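Local coordinates for rubber oxygenase (Streptomyces sp., PDB 5O1L), which cleaves poly(cis-1,4-isoprene) oxidatively, using a non-covalently bound heme b to add molecular oxygen across the double bonds of natural and synthetic rubber, at residues F237-R240 with K241-Q244; Y257-V260 with W261-A265; V374-T377 with L378-A381; V270-E273 with Y274-A277. All coordinates share one frame; numbering follows the deposited sequence. Where two conformers were deposited one is given.

Contact 1 of 4, residues F237-R240 with K241-Q244; sequences FVMR and KMKQ
The aliphatic part of Lys241 touches two flat groups, the ring of Phe237 and the guanidinium of Arg240. Lys241 CG sits over one face of the Phe237 ring, displaced toward its rim, in a CH-pi contact 3.9 Å from the ring centroid and 25° off the normal. One carbon further out, Lys241 CD meets a face of the guanidinium, 3.7 Å from Arg240 NH1. The lysine chain is folded rather than extended, bent at chi2 (-51°) and chi3 (-57°), and this curl brings NZ back to Gln244 OE1 at 2.7 Å; the ammonium stands above the amide's carbonyl plane. This is i to i+3 and i to i+4 packing at the C-terminal end of helix 224-244, with main-chain bonds such as Lys241 N to Phe237 O (2.9 Å) beneath it. Arg240 NH1 and Lys241 NZ, two like charges 4.3 Å apart, both donate to one water, which lies at the guanidinium edge and probably eases their repulsion. A further bond from Lys241 NZ to Thr330 O ties the lysine to helix 320-331. Elsewhere on the helix the methionines pack: the extended Lys243 chain crosses Met239 with CE 3.8 Å from Met239 SD, while Met242 CE touches Val238 CG1 at 4.1 Å. Phe237 also packs on Ser138 and Met141 of helix 127-142.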
ATOM      1  N   PHE A 237      -3.766   0.274   9.337  1.00 10.28           N
ATOM      2  CA  PHE A 237      -5.212   0.237   9.118  1.00 11.16           C
ATOM      3  C   PHE A 237      -5.754  -1.168   9.025  1.00 11.13           C
ATOM      4  O   PHE A 237      -6.743  -1.519   9.697  1.00 11.56           O
ATOM      5  CB  PHE A 237      -5.522   0.979   7.777  1.00 12.52           C
ATOM      6  CG  PHE A 237      -6.944   0.795   7.288  1.00 14.90           C
ATOM      7  CD1 PHE A 237      -7.937   1.413   7.890  1.00 16.64           C
ATOM      8  CD2 PHE A 237      -7.170  -0.010   6.198  1.00 16.56           C
ATOM      9  CE1 PHE A 237      -9.296   1.268   7.373  1.00 17.25           C
ATOM     10  CE2 PHE A 237      -8.453  -0.203   5.702  1.00 18.54           C
ATOM     11  CZ  PHE A 237      -9.478   0.458   6.301  1.00 17.91           C
ATOM     12  N   VAL A 238      -5.136  -2.029   8.247  1.00 11.87           N
ATOM     13  CA  VAL A 238      -5.652  -3.385   8.086  1.00 12.63           C
ATOM     14  C   VAL A 238      -5.638  -4.111   9.369  1.00 11.85           C
ATOM     15  O   VAL A 238      -6.624  -4.823   9.686  1.00 12.43           O
ATOM     16  CB  VAL A 238      -4.874  -4.129   6.980  1.00 14.06           C
ATOM     17  CG1 VAL A 238      -5.193  -5.610   6.934  1.00 16.67           C
ATOM     18  CG2 VAL A 238      -5.182  -3.516   5.701  1.00 16.82           C
ATOM     19  N   MET A 239      -4.557  -4.035  10.150  1.00 10.69           N
ATOM     20  CA  MET A 239      -4.521  -4.734  11.455  1.00 12.49           C
ATOM     21  C   MET A 239      -5.615  -4.206  12.342  1.00 12.27           C
ATOM     22  O   MET A 239      -6.294  -5.019  13.038  1.00 13.14           O
ATOM     23  CB  MET A 239      -3.137  -4.634  12.095  1.00 14.28           C
ATOM     24  CG  MET A 239      -3.030  -5.378  13.385  1.00 15.87           C
ATOM     25  SD  MET A 239      -3.420  -7.154  13.241  1.00 19.99           S
ATOM     26  CE  MET A 239      -2.121  -7.721  12.134  1.00 18.70           C
ATOM     27  N   ARG A 240      -5.791  -2.895  12.411  1.00 11.68           N
ATOM     28  CA  ARG A 240      -6.846  -2.339  13.255  1.00 12.79           C
ATOM     29  C   ARG A 240      -8.195  -2.875  12.871  1.00 12.48           C
ATOM     30  O   ARG A 240      -9.008  -3.291  13.755  1.00 13.73           O
ATOM     31  CB  ARG A 240      -6.862  -0.833  13.258  1.00 13.88           C
ATOM     32  CG  ARG A 240      -7.992  -0.202  14.061  1.00 15.25           C
ATOM     33  CD  ARG A 240      -7.909   1.331  14.049  1.00 17.79           C
ATOM     34  NE  ARG A 240      -8.065   1.992  12.731  1.00 19.93           N
ATOM     35  CZ  ARG A 240      -9.193   2.277  12.092  1.00 25.03           C
ATOM     36  NH1 ARG A 240     -10.401   1.954  12.552  1.00 28.71           N
ATOM     37  NH2 ARG A 240      -9.114   2.886  10.923  1.00 29.58           N
ATOM     38  N   LYS A 241      -8.500  -2.877  11.618  1.00 11.88           N
ATOM     39  CA  LYS A 241      -9.833  -3.332  11.185  1.00 12.50           C
ATOM     40  C   LYS A 241     -10.005  -4.819  11.400  1.00 13.30           C
ATOM     41  O   LYS A 241     -11.118  -5.248  11.867  1.00 13.30           O
ATOM     42  CB  LYS A 241     -10.047  -3.011   9.732  1.00 12.96           C
ATOM     43  CG  LYS A 241     -10.157  -1.566   9.404  1.00 14.63           C
ATOM     44  CD  LYS A 241     -11.155  -0.769  10.234  1.00 15.76           C
ATOM     45  CE  LYS A 241     -12.570  -1.348  10.149  1.00 17.16           C
ATOM     46  NZ  LYS A 241     -13.506  -0.434  10.866  1.00 19.48           N
ATOM     47  N   MET A 242      -9.008  -5.654  11.171  1.00 13.36           N
ATOM     48  CA  MET A 242      -9.171  -7.090  11.379  1.00 15.04           C
ATOM     49  C   MET A 242      -9.510  -7.330  12.840  1.00 14.88           C
ATOM     50  O   MET A 242     -10.406  -8.156  13.174  1.00 16.15           O
ATOM     51  CB  MET A 242      -7.947  -7.888  10.970  1.00 16.50           C
ATOM     52  CG  MET A 242      -7.909  -7.943   9.470  1.00 17.94           C
ATOM     53  SD  MET A 242      -6.731  -9.181   8.900  1.00 26.24           S
ATOM     54  CE  MET A 242      -5.398  -8.604   9.655  1.00 22.73           C
ATOM     55  N   LYS A 243      -8.806  -6.671  13.748  1.00 14.50           N
ATOM     56  CA  LYS A 243      -9.018  -6.883  15.173  1.00 16.61           C
ATOM     57  C   LYS A 243     -10.404  -6.402  15.498  1.00 16.46           C
ATOM     58  O   LYS A 243     -11.123  -7.131  16.259  1.00 19.63           O
ATOM     59  CB  LYS A 243      -7.922  -6.251  16.039  1.00 17.89           C
ATOM     60  CG  LYS A 243      -6.626  -6.999  15.900  1.00 19.43           C
ATOM     61  CD  LYS A 243      -5.458  -6.350  16.611  1.00 23.94           C
ATOM     62  CE  LYS A 243      -4.378  -7.343  16.926  1.00 28.35           C
ATOM     63  NZ  LYS A 243      -3.267  -6.619  17.613  1.00 33.47           N
ATOM     64  N   GLN A 244     -10.835  -5.252  14.990  1.00 16.62           N
ATOM     65  CA  GLN A 244     -12.161  -4.703  15.318  0.50 18.79           C
ATOM     66  C   GLN A 244     -13.252  -5.670  14.886  1.00 17.98           C
ATOM     67  O   GLN A 244     -14.265  -5.837  15.584  1.00 20.42           O
ATOM     68  CB  GLN A 244     -12.406  -3.358  14.646  0.50 20.95           C
ATOM     69  CG  GLN A 244     -13.692  -2.654  15.053  0.50 22.81           C
ATOM     70  CD  GLN A 244     -13.959  -1.403  14.214  0.50 24.46           C
ATOM     71  OE1 GLN A 244     -13.101  -0.948  13.435  0.50 24.17           O
ATOM     72  NE2 GLN A 244     -15.173  -0.877  14.304  0.50 27.32           N
TER
HETATM   73  O   HOH W   1     -12.732   2.673  10.417  1.00 29.82           O

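Contact 2 of 4, residues Y257-V260 with W261-A265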
ATOM      1  N   TYR A 257       2.971 -10.243  10.797  1.00 10.35           N
ATOM      2  CA  TYR A 257       2.416  -9.294   9.831  1.00 10.05           C
ATOM      3  C   TYR A 257       3.137  -7.952   9.898  1.00 10.60           C
ATOM      4  O   TYR A 257       3.530  -7.372   8.854  1.00  9.91           O
ATOM      5  CB  TYR A 257       0.892  -9.127  10.045  1.00 10.89           C
ATOM      6  CG  TYR A 257       0.194  -8.189   9.110  1.00 11.58           C
ATOM      7  CD1 TYR A 257      -0.187  -8.614   7.894  1.00 14.87           C
ATOM      8  CD2 TYR A 257      -0.070  -6.892   9.433  1.00 12.86           C
ATOM      9  CE1 TYR A 257      -0.860  -7.754   7.039  1.00 13.98           C
ATOM     10  CE2 TYR A 257      -0.744  -6.029   8.595  1.00 14.09           C
ATOM     11  CZ  TYR A 257      -1.106  -6.478   7.382  1.00 14.21           C
ATOM     12  OH  TYR A 257      -1.741  -5.580   6.488  1.00 15.50           O
ATOM     13  N   LEU A 258       3.362  -7.398  11.076  1.00 10.54           N
ATOM     14  CA  LEU A 258       4.154  -6.199  11.208  1.00  9.97           C
ATOM     15  C   LEU A 258       5.533  -6.357  10.581  1.00 10.69           C
ATOM     16  O   LEU A 258       5.992  -5.479   9.859  1.00 10.03           O
ATOM     17  CB  LEU A 258       4.308  -5.820  12.676  1.00 10.98           C
ATOM     18  CG  LEU A 258       5.195  -4.597  12.960  1.00 11.35           C
ATOM     19  CD1 LEU A 258       4.671  -3.331  12.335  1.00 11.71           C
ATOM     20  CD2 LEU A 258       5.239  -4.434  14.474  1.00 12.03           C
ATOM     21  N   HIS A 259       6.165  -7.470  10.842  1.00 10.05           N
ATOM     22  CA  HIS A 259       7.515  -7.738  10.306  1.00 10.12           C
ATOM     23  C   HIS A 259       7.535  -7.714   8.808  1.00  9.85           C
ATOM     24  O   HIS A 259       8.441  -7.131   8.199  1.00  9.67           O
ATOM     25  CB  HIS A 259       8.075  -9.013  10.888  1.00 10.23           C
ATOM     26  CG  HIS A 259       9.529  -9.206  10.635  1.00 11.08           C
ATOM     27  ND1 HIS A 259      10.466  -8.347  11.179  1.00 13.62           N
ATOM     28  CD2 HIS A 259      10.217 -10.085   9.891  1.00 11.91           C
ATOM     29  CE1 HIS A 259      11.684  -8.732  10.751  1.00 13.40           C
ATOM     30  NE2 HIS A 259      11.564  -9.788  10.023  1.00 13.09           N
ATOM     31  N   VAL A 260       6.563  -8.358   8.176  1.00  9.63           N
ATOM     32  CA  VAL A 260       6.470  -8.258   6.698  1.00  9.91           C
ATOM     33  C   VAL A 260       6.436  -6.823   6.257  1.00  9.98           C
ATOM     34  O   VAL A 260       7.135  -6.444   5.287  1.00  9.61           O
ATOM     35  CB  VAL A 260       5.257  -9.037   6.190  1.00 10.84           C
ATOM     36  CG1 VAL A 260       4.995  -8.773   4.718  1.00 10.90           C
ATOM     37  CG2 VAL A 260       5.334 -10.503   6.438  1.00 11.37           C
ATOM     38  N   TRP A 261       5.625  -5.992   6.861  1.00  9.34           N
ATOM     39  CA  TRP A 261       5.503  -4.584   6.517  1.00  9.53           C
ATOM     40  C   TRP A 261       6.722  -3.784   6.857  1.00  9.62           C
ATOM     41  O   TRP A 261       7.089  -2.852   6.144  1.00 10.09           O
ATOM     42  CB  TRP A 261       4.179  -3.994   7.027  1.00 10.22           C
ATOM     43  CG  TRP A 261       3.047  -4.434   6.207  1.00 10.49           C
ATOM     44  CD1 TRP A 261       2.262  -5.532   6.310  1.00 12.43           C
ATOM     45  CD2 TRP A 261       2.651  -3.763   4.978  1.00 11.21           C
ATOM     46  NE1 TRP A 261       1.390  -5.579   5.222  1.00 12.48           N
ATOM     47  CE2 TRP A 261       1.583  -4.488   4.447  1.00 11.52           C
ATOM     48  CE3 TRP A 261       3.082  -2.638   4.352  1.00 12.91           C
ATOM     49  CZ2 TRP A 261       0.942  -4.102   3.256  1.00 12.21           C
ATOM     50  CZ3 TRP A 261       2.439  -2.213   3.221  1.00 13.19           C
ATOM     51  CH2 TRP A 261       1.404  -2.985   2.662  1.00 13.12           C
ATOM     52  N   GLN A 262       7.451  -4.124   7.907  1.00  8.93           N
ATOM     53  CA  GLN A 262       8.689  -3.434   8.244  1.00  9.35           C
ATOM     54  C   GLN A 262       9.762  -3.734   7.177  1.00  9.21           C
ATOM     55  O   GLN A 262      10.399  -2.808   6.687  1.00  9.97           O
ATOM     56  CB  GLN A 262       9.191  -3.867   9.630  1.00  9.53           C
ATOM     57  CG  GLN A 262       8.380  -3.428  10.849  1.00  9.68           C
ATOM     58  CD  GLN A 262       8.776  -4.164  12.087  1.00 10.27           C
ATOM     59  OE1 GLN A 262       9.122  -5.351  12.078  1.00 10.88           O
ATOM     60  NE2 GLN A 262       8.727  -3.404  13.188  1.00 10.41           N
ATOM     61  N   VAL A 263       9.952  -5.015   6.853  1.00  9.84           N
ATOM     62  CA  VAL A 263      10.941  -5.367   5.885  1.00 10.01           C
ATOM     63  C   VAL A 263      10.554  -4.740   4.555  1.00 10.00           C
ATOM     64  O   VAL A 263      11.400  -4.200   3.855  1.00 10.57           O
ATOM     65  CB  VAL A 263      11.049  -6.869   5.774  1.00 10.88           C
ATOM     66  CG1 VAL A 263      11.841  -7.300   4.518  1.00 12.14           C
ATOM     67  CG2 VAL A 263      11.637  -7.488   7.047  1.00 11.46           C
ATOM     68  N   SER A 264       9.256  -4.749   4.235  1.00  9.87           N
ATOM     69  CA  SER A 264       8.857  -4.187   2.931  1.00 10.29           C
ATOM     70  C   SER A 264       9.116  -2.704   2.867  1.00 10.86           C
ATOM     71  O   SER A 264       9.551  -2.201   1.827  1.00 12.19           O
ATOM     72  CB  SER A 264       7.415  -4.491   2.667  1.00 11.11           C
ATOM     73  OG  SER A 264       7.169  -5.898   2.577  1.00 11.99           O
ATOM     74  N   ALA A 265       8.884  -1.949   3.914  1.00 10.75           N
ATOM     75  CA  ALA A 265       9.211  -0.517   3.969  1.00 11.40           C
ATOM     76  C   ALA A 265      10.686  -0.327   3.722  1.00 11.23           C
ATOM     77  O   ALA A 265      11.077   0.541   2.929  1.00 11.89           O
ATOM     78  CB  ALA A 265       8.829   0.054   5.308  1.00 11.27           C
TER
HETATM   79  O   HOH W   2       9.564  -7.169  14.086  1.00 19.40           O
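Trp261 opens the second segment by setting the five-membered ring of its indole beside Tyr257. Its CD1 lies over one face of the phenol ring, 3.7 Å from Tyr257 CZ, but the planes meet at 51°, an oblique pairing. Gln262 follows, its CG anti to its own carbonyl carbon (chi1 -69°), which turns the chain back toward the preceding turn, where it crosses Leu258 obliquely. Its OE1 takes a weak bond from His259 ND1 (3.4 Å) at the imidazole edge and a firmer one from a water. Val263 places CG2 over a face of that imidazole. Tyr134 OH bonds both Tyr257 OH and Trp261 NE1, Pro276 O holds Gln262 NE2, and Asp112 N holds His259 NE2. Ser264 OG donates to Val260 O (2.8 Å) and also bonds Tyr181 OH, while the serine N reaches Val260 O from the opposite face of its carbonyl plane, a common way for a helix to satisfy a buried hydroxyl. These i to i+3 and i to i+4 pairs belong to helix 251-267, with the side chain of Trp261 about 5 Å from the heme; Tyr257 and Trp261 face helix 224-244, and His259 and Val260 lean on helix 113-125.

Contact 3 of 4, residues V374-T377 with L378-A381; sequences VLWT and LEEA
Glu379 OE1 accepts a hydrogen from a water at 2.7 Å, and that water gives its other hydrogen to Trp376 O (2.9 Å), bridging the carboxylate to the main chain three residues earlier. The same carboxylate oxygen lies at the edge of the Trp376 indole, in its plane, 3.5 Å from CE3 of Trp376. An anion in this position faces the ring's hydrogen-bearing rim, where the electrostatics are probably mildly favourable. The two side chains run side by side in the same direction, their ring and carboxylate planes 54° apart. Trp376 CG stands anti to its carbonyl carbon (chi1 -60°) whereas Glu379 CG is anti to its nitrogen (chi1 -179°), and these different first torsions bring the two groups together across the i to i+3 spacing. The setting is the opening part of helix 373-393, amphipathic over these turns: Leu375 and Leu378 pack on helix 345-362 while Thr377 is exposed. A salt bridge from Arg362 NH2 to Glu379 OE1 adds a charged tie to the same helix, on which Trp376 also rests through Leu358. Glu380 follows another course: its chain bends at chi2, and its two oxygens pair with Arg383 and Lys384 further along the helix. Main-chain bonds include Leu378 N to Val374 O (2.8 Å) and Glu380 N to Trp376 O (3.0 Å), and the latter oxygen therefore receives both an amide and the water.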
ATOM      1  N   VAL A 374     -28.401 -11.080   2.107  1.00 20.09           N
ATOM      2  CA  VAL A 374     -27.458 -10.182   1.381  1.00 19.41           C
ATOM      3  C   VAL A 374     -26.049 -10.270   2.047  1.00 17.36           C
ATOM      4  O   VAL A 374     -25.060  -9.961   1.409  1.00 17.16           O
ATOM      5  CB  VAL A 374     -27.967  -8.735   1.299  1.00 19.63           C
ATOM      6  CG1 VAL A 374     -28.075  -8.084   2.690  1.00 20.97           C
ATOM      7  CG2 VAL A 374     -27.147  -7.854   0.396  1.00 21.66           C
ATOM      8  N   LEU A 375     -25.956 -10.634   3.323  1.00 16.47           N
ATOM      9  CA  LEU A 375     -24.618 -10.803   3.930  1.00 15.38           C
ATOM     10  C   LEU A 375     -23.849 -11.857   3.221  1.00 14.24           C
ATOM     11  O   LEU A 375     -22.652 -11.661   3.033  1.00 13.97           O
ATOM     12  CB  LEU A 375     -24.684 -11.073   5.446  1.00 18.11           C
ATOM     13  CG  LEU A 375     -24.611  -9.838   6.325  1.00 21.20           C
ATOM     14  CD1 LEU A 375     -23.198  -9.274   6.405  1.00 22.23           C
ATOM     15  CD2 LEU A 375     -25.560  -8.753   5.863  1.00 22.76           C
ATOM     16  N   TRP A 376     -24.461 -12.960   2.921  1.00 15.07           N
ATOM     17  CA  TRP A 376     -23.731 -14.043   2.241  1.00 14.77           C
ATOM     18  C   TRP A 376     -23.383 -13.615   0.835  1.00 14.16           C
ATOM     19  O   TRP A 376     -22.285 -13.945   0.336  1.00 14.51           O
ATOM     20  CB  TRP A 376     -24.532 -15.334   2.281  1.00 15.15           C
ATOM     21  CG  TRP A 376     -24.815 -15.801   3.656  1.00 16.03           C
ATOM     22  CD1 TRP A 376     -26.049 -15.837   4.223  1.00 16.95           C
ATOM     23  CD2 TRP A 376     -23.922 -16.297   4.624  1.00 15.73           C
ATOM     24  NE1 TRP A 376     -25.978 -16.318   5.489  1.00 17.66           N
ATOM     25  CE2 TRP A 376     -24.692 -16.629   5.782  1.00 16.15           C
ATOM     26  CE3 TRP A 376     -22.528 -16.508   4.658  1.00 16.42           C
ATOM     27  CZ2 TRP A 376     -24.132 -17.186   6.932  1.00 18.39           C
ATOM     28  CZ3 TRP A 376     -21.971 -17.032   5.821  1.00 17.28           C
ATOM     29  CH2 TRP A 376     -22.774 -17.394   6.927  1.00 18.64           C
ATOM     30  N   THR A 377     -24.272 -12.884   0.157  1.00 14.27           N
ATOM     31  CA  THR A 377     -23.984 -12.348  -1.160  1.00 15.78           C
ATOM     32  C   THR A 377     -22.794 -11.400  -1.121  1.00 15.14           C
ATOM     33  O   THR A 377     -21.945 -11.423  -2.002  1.00 14.38           O
ATOM     34  CB  THR A 377     -25.264 -11.598  -1.673  1.00 18.94           C
ATOM     35  OG1 THR A 377     -26.298 -12.613  -1.758  1.00 23.38           O
ATOM     36  CG2 THR A 377     -25.041 -10.902  -2.978  1.00 21.97           C
ATOM     37  N   LEU A 378     -22.753 -10.524  -0.151  1.00 14.46           N
ATOM     38  CA  LEU A 378     -21.671  -9.580   0.019  1.00 14.11           C
ATOM     39  C   LEU A 378     -20.365 -10.327   0.260  1.00 13.68           C
ATOM     40  O   LEU A 378     -19.351 -10.027  -0.387  1.00 12.66           O
ATOM     41  CB  LEU A 378     -21.973  -8.668   1.219  1.00 15.79           C
ATOM     42  CG  LEU A 378     -20.777  -7.766   1.635  1.00 17.08           C
ATOM     43  CD1 LEU A 378     -20.354  -6.776   0.541  1.00 19.13           C
ATOM     44  CD2 LEU A 378     -21.170  -7.027   2.896  1.00 18.51           C
ATOM     45  N   GLU A 379     -20.373 -11.292   1.187  1.00 13.27           N
ATOM     46  CA  GLU A 379     -19.181 -12.054   1.449  1.00 13.72           C
ATOM     47  C   GLU A 379     -18.644 -12.706   0.176  1.00 13.92           C
ATOM     48  O   GLU A 379     -17.421 -12.684  -0.088  1.00 13.97           O
ATOM     49  CB  GLU A 379     -19.425 -13.090   2.555  1.00 15.40           C
ATOM     50  CG  GLU A 379     -18.195 -13.892   2.879  1.00 16.40           C
ATOM     51  CD  GLU A 379     -18.467 -15.091   3.742  1.00 19.61           C
ATOM     52  OE1 GLU A 379     -19.348 -15.917   3.408  1.00 17.76           O
ATOM     53  OE2 GLU A 379     -17.778 -15.268   4.775  1.00 23.14           O
ATOM     54  N   GLU A 380     -19.525 -13.293  -0.652  1.00 13.31           N
ATOM     55  CA  GLU A 380     -19.082 -13.936  -1.895  1.00 14.66           C
ATOM     56  C   GLU A 380     -18.563 -12.949  -2.848  1.00 13.37           C
ATOM     57  O   GLU A 380     -17.571 -13.244  -3.537  1.00 13.83           O
ATOM     58  CB  GLU A 380     -20.233 -14.746  -2.420  1.00 15.95           C
ATOM     59  CG  GLU A 380     -19.953 -15.433  -3.774  1.00 16.79           C
ATOM     60  CD  GLU A 380     -18.723 -16.364  -3.826  1.00 19.28           C
ATOM     61  OE1 GLU A 380     -18.087 -16.739  -2.816  1.00 19.18           O
ATOM     62  OE2 GLU A 380     -18.376 -16.761  -5.005  1.00 21.69           O
ATOM     63  N   ALA A 381     -19.202 -11.788  -2.971  1.00 13.95           N
ATOM     64  CA  ALA A 381     -18.719 -10.722  -3.878  1.00 13.74           C
ATOM     65  C   ALA A 381     -17.322 -10.237  -3.434  1.00 14.33           C
ATOM     66  O   ALA A 381     -16.440 -10.033  -4.313  1.00 14.06           O
ATOM     67  CB  ALA A 381     -19.701  -9.616  -3.926  1.00 15.22           C
TER
HETATM   68  O   HOH W   3     -20.813 -16.260   1.179  1.00 16.05           O

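Contact 4 of 4, residues V270-E273 with Y274-A277; sequences VSDE and YIPA
An ST turn shapes the loop that links helix 251-267 to helix 279-289. Its serine, Ser271, accepts through OG from Glu273 N at 3.2 Å, with OG placed anti to the backbone nitrogen (chi1 172°). Ser271 O serves the same bend, accepting from Tyr274 N at 2.9 Å, the donor standing well above the carbonyl plane. A weak bond from Ile275 N to Asp272 O, 3.5 Å long, continues the turning of the chain. Ser271 CB approaches the Tyr274 ring obliquely, 3.7 Å from CD2 of Tyr274, while Glu273 CB lies over one face of that ring; the Glu273 peptide comes nearest to it, through its O, at Tyr274 CD1. Val270 CG1 meets both Tyr274 CB and, more closely, Ile275 CG1 at 3.8 Å, forming an apolar patch whose valine side chain reaches to about 7 Å from the heme. Ile275 CD1 lies alongside the aspartate, 3.6 Å from Asp272 OD1, a buried oxygen that finds no polar partner; its twin OD2 is held by Trp110 NE1. Beyond the turn, Tyr274 OH bonds to Val49 O, and the backbones of Asp272 and Ile275 pair with Ala43 and Val42 in the N-terminal part of the chain. A type I beta turn whose first residue, a serine, also accepts from the amide two residues on is a beta turn overlaid by an ST turn.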
ATOM      1  N   VAL A 270      12.580   3.081   2.570  1.00 13.62           N
ATOM      2  CA  VAL A 270      12.352   3.828   3.802  1.00 13.73           C
ATOM      3  C   VAL A 270      13.546   3.565   4.756  1.00 12.92           C
ATOM      4  O   VAL A 270      13.909   2.411   4.978  1.00 13.17           O
ATOM      5  CB  VAL A 270      11.073   3.488   4.479  1.00 13.01           C
ATOM      6  CG1 VAL A 270      10.934   4.375   5.727  1.00 13.50           C
ATOM      7  CG2 VAL A 270       9.892   3.716   3.495  1.00 14.58           C
ATOM      8  N   SER A 271      14.176   4.603   5.272  1.00 13.14           N
ATOM      9  CA  SER A 271      15.223   4.446   6.232  1.00 14.23           C
ATOM     10  C   SER A 271      14.689   3.768   7.481  1.00 12.85           C
ATOM     11  O   SER A 271      13.576   4.082   7.950  1.00 12.52           O
ATOM     12  CB  SER A 271      15.700   5.831   6.660  1.00 17.03           C
ATOM     13  OG  SER A 271      16.596   5.702   7.722  1.00 22.75           O
ATOM     14  N   ASP A 272      15.519   2.903   8.086  1.00 12.80           N
ATOM     15  CA  ASP A 272      15.125   2.204   9.294  1.00 14.12           C
ATOM     16  C   ASP A 272      14.827   3.170  10.408  1.00 13.16           C
ATOM     17  O   ASP A 272      14.102   2.762  11.342  1.00 12.91           O
ATOM     18  CB  ASP A 272      16.183   1.220   9.723  1.00 14.33           C
ATOM     19  CG  ASP A 272      16.378   0.059   8.773  1.00 17.75           C
ATOM     20  OD1 ASP A 272      15.496  -0.089   7.855  1.00 17.69           O
ATOM     21  OD2 ASP A 272      17.361  -0.708   8.973  1.00 18.90           O
ATOM     22  N   GLU A 273      15.352   4.381  10.381  1.00 14.41           N
ATOM     23  CA  GLU A 273      15.061   5.359  11.412  1.00 14.54           C
ATOM     24  C   GLU A 273      13.623   5.894  11.387  1.00 13.63           C
ATOM     25  O   GLU A 273      13.232   6.550  12.343  1.00 13.74           O
ATOM     26  CB  GLU A 273      15.987   6.602  11.229  1.00 18.51           C
ATOM     27  CG  GLU A 273      17.423   6.283  11.455  1.00 23.15           C
ATOM     28  CD  GLU A 273      18.387   7.424  11.142  1.00 31.24           C
ATOM     29  OE1 GLU A 273      17.952   8.575  10.805  1.00 35.76           O
ATOM     30  OE2 GLU A 273      19.612   7.125  11.259  1.00 36.18           O
ATOM     31  N   TYR A 274      12.862   5.555  10.349  1.00 12.59           N
ATOM     32  CA  TYR A 274      11.465   5.978  10.219  1.00 11.94           C
ATOM     33  C   TYR A 274      10.459   4.843  10.260  1.00 12.44           C
ATOM     34  O   TYR A 274       9.250   5.066  10.182  1.00 14.30           O
ATOM     35  CB  TYR A 274      11.235   6.848   8.938  1.00 12.06           C
ATOM     36  CG  TYR A 274      12.209   8.016   8.877  1.00 13.29           C
ATOM     37  CD1 TYR A 274      12.391   8.880   9.906  1.00 14.69           C
ATOM     38  CD2 TYR A 274      12.980   8.161   7.762  1.00 14.66           C
ATOM     39  CE1 TYR A 274      13.250   9.941   9.810  1.00 14.65           C
ATOM     40  CE2 TYR A 274      13.883   9.197   7.643  1.00 15.74           C
ATOM     41  CZ  TYR A 274      13.982  10.070   8.696  1.00 14.59           C
ATOM     42  OH  TYR A 274      14.899  11.153   8.599  1.00 16.29           O
ATOM     43  N   ILE A 275      10.912   3.617  10.303  1.00 11.00           N
ATOM     44  CA  ILE A 275       9.987   2.454  10.327  1.00 10.41           C
ATOM     45  C   ILE A 275       9.655   2.118  11.771  1.00 10.50           C
ATOM     46  O   ILE A 275      10.570   1.931  12.568  1.00 10.92           O
ATOM     47  CB  ILE A 275      10.667   1.215   9.657  1.00 10.83           C
ATOM     48  CG1 ILE A 275      11.163   1.529   8.235  1.00 10.98           C
ATOM     49  CG2 ILE A 275       9.738   0.027   9.709  1.00 10.91           C
ATOM     50  CD1 ILE A 275      11.984   0.440   7.632  1.00 11.79           C
ATOM     51  N   PRO A 276       8.390   2.078  12.157  1.00 12.17           N
ATOM     52  CA  PRO A 276       8.079   1.775  13.558  1.00 12.00           C
ATOM     53  C   PRO A 276       8.517   0.428  13.979  1.00 11.89           C
ATOM     54  O   PRO A 276       8.361  -0.536  13.237  1.00 12.16           O
ATOM     55  CB  PRO A 276       6.547   1.902  13.690  1.00 13.70           C
ATOM     56  CG  PRO A 276       6.074   2.106  12.316  1.00 17.66           C
ATOM     57  CD  PRO A 276       7.201   2.276  11.341  1.00 13.92           C
ATOM     58  N   ALA A 277       9.068   0.308  15.195  1.00 11.54           N
ATOM     59  CA  ALA A 277       9.575  -0.981  15.666  1.00 12.02           C
ATOM     60  C   ALA A 277       8.521  -1.940  16.235  1.00 10.88           C
ATOM     61  O   ALA A 277       8.717  -3.147  16.216  1.00 12.29           O
ATOM     62  CB  ALA A 277      10.661  -0.828  16.772  1.00 12.80           C
TER

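Contacts 1 and 2 lie in consecutive helices of the heme-bearing all-helical core and touch, Met239 CE meeting Tyr257 CD2 at 3.5 Å. Contact 4 follows contact 2 and packs back on it, with Ile275 CD1 against Ala265 CB; these two, centres 10 Å apart, lie nearest the cofactor. Contact 3 stands apart, about 39 Å from contact 4 between centres. Chemistry differs with place: contact 2 is almost wholly enclosed and rich in aromatic and hydroxyl groups, contact 1 mixes buried methionines and a buried lysine with exposed Arg240 and Lys243, and partly buried contact 3 sets carboxylates and a water beside buried leucines. Contact 4, also partly buried, replaces helical with turn geometry.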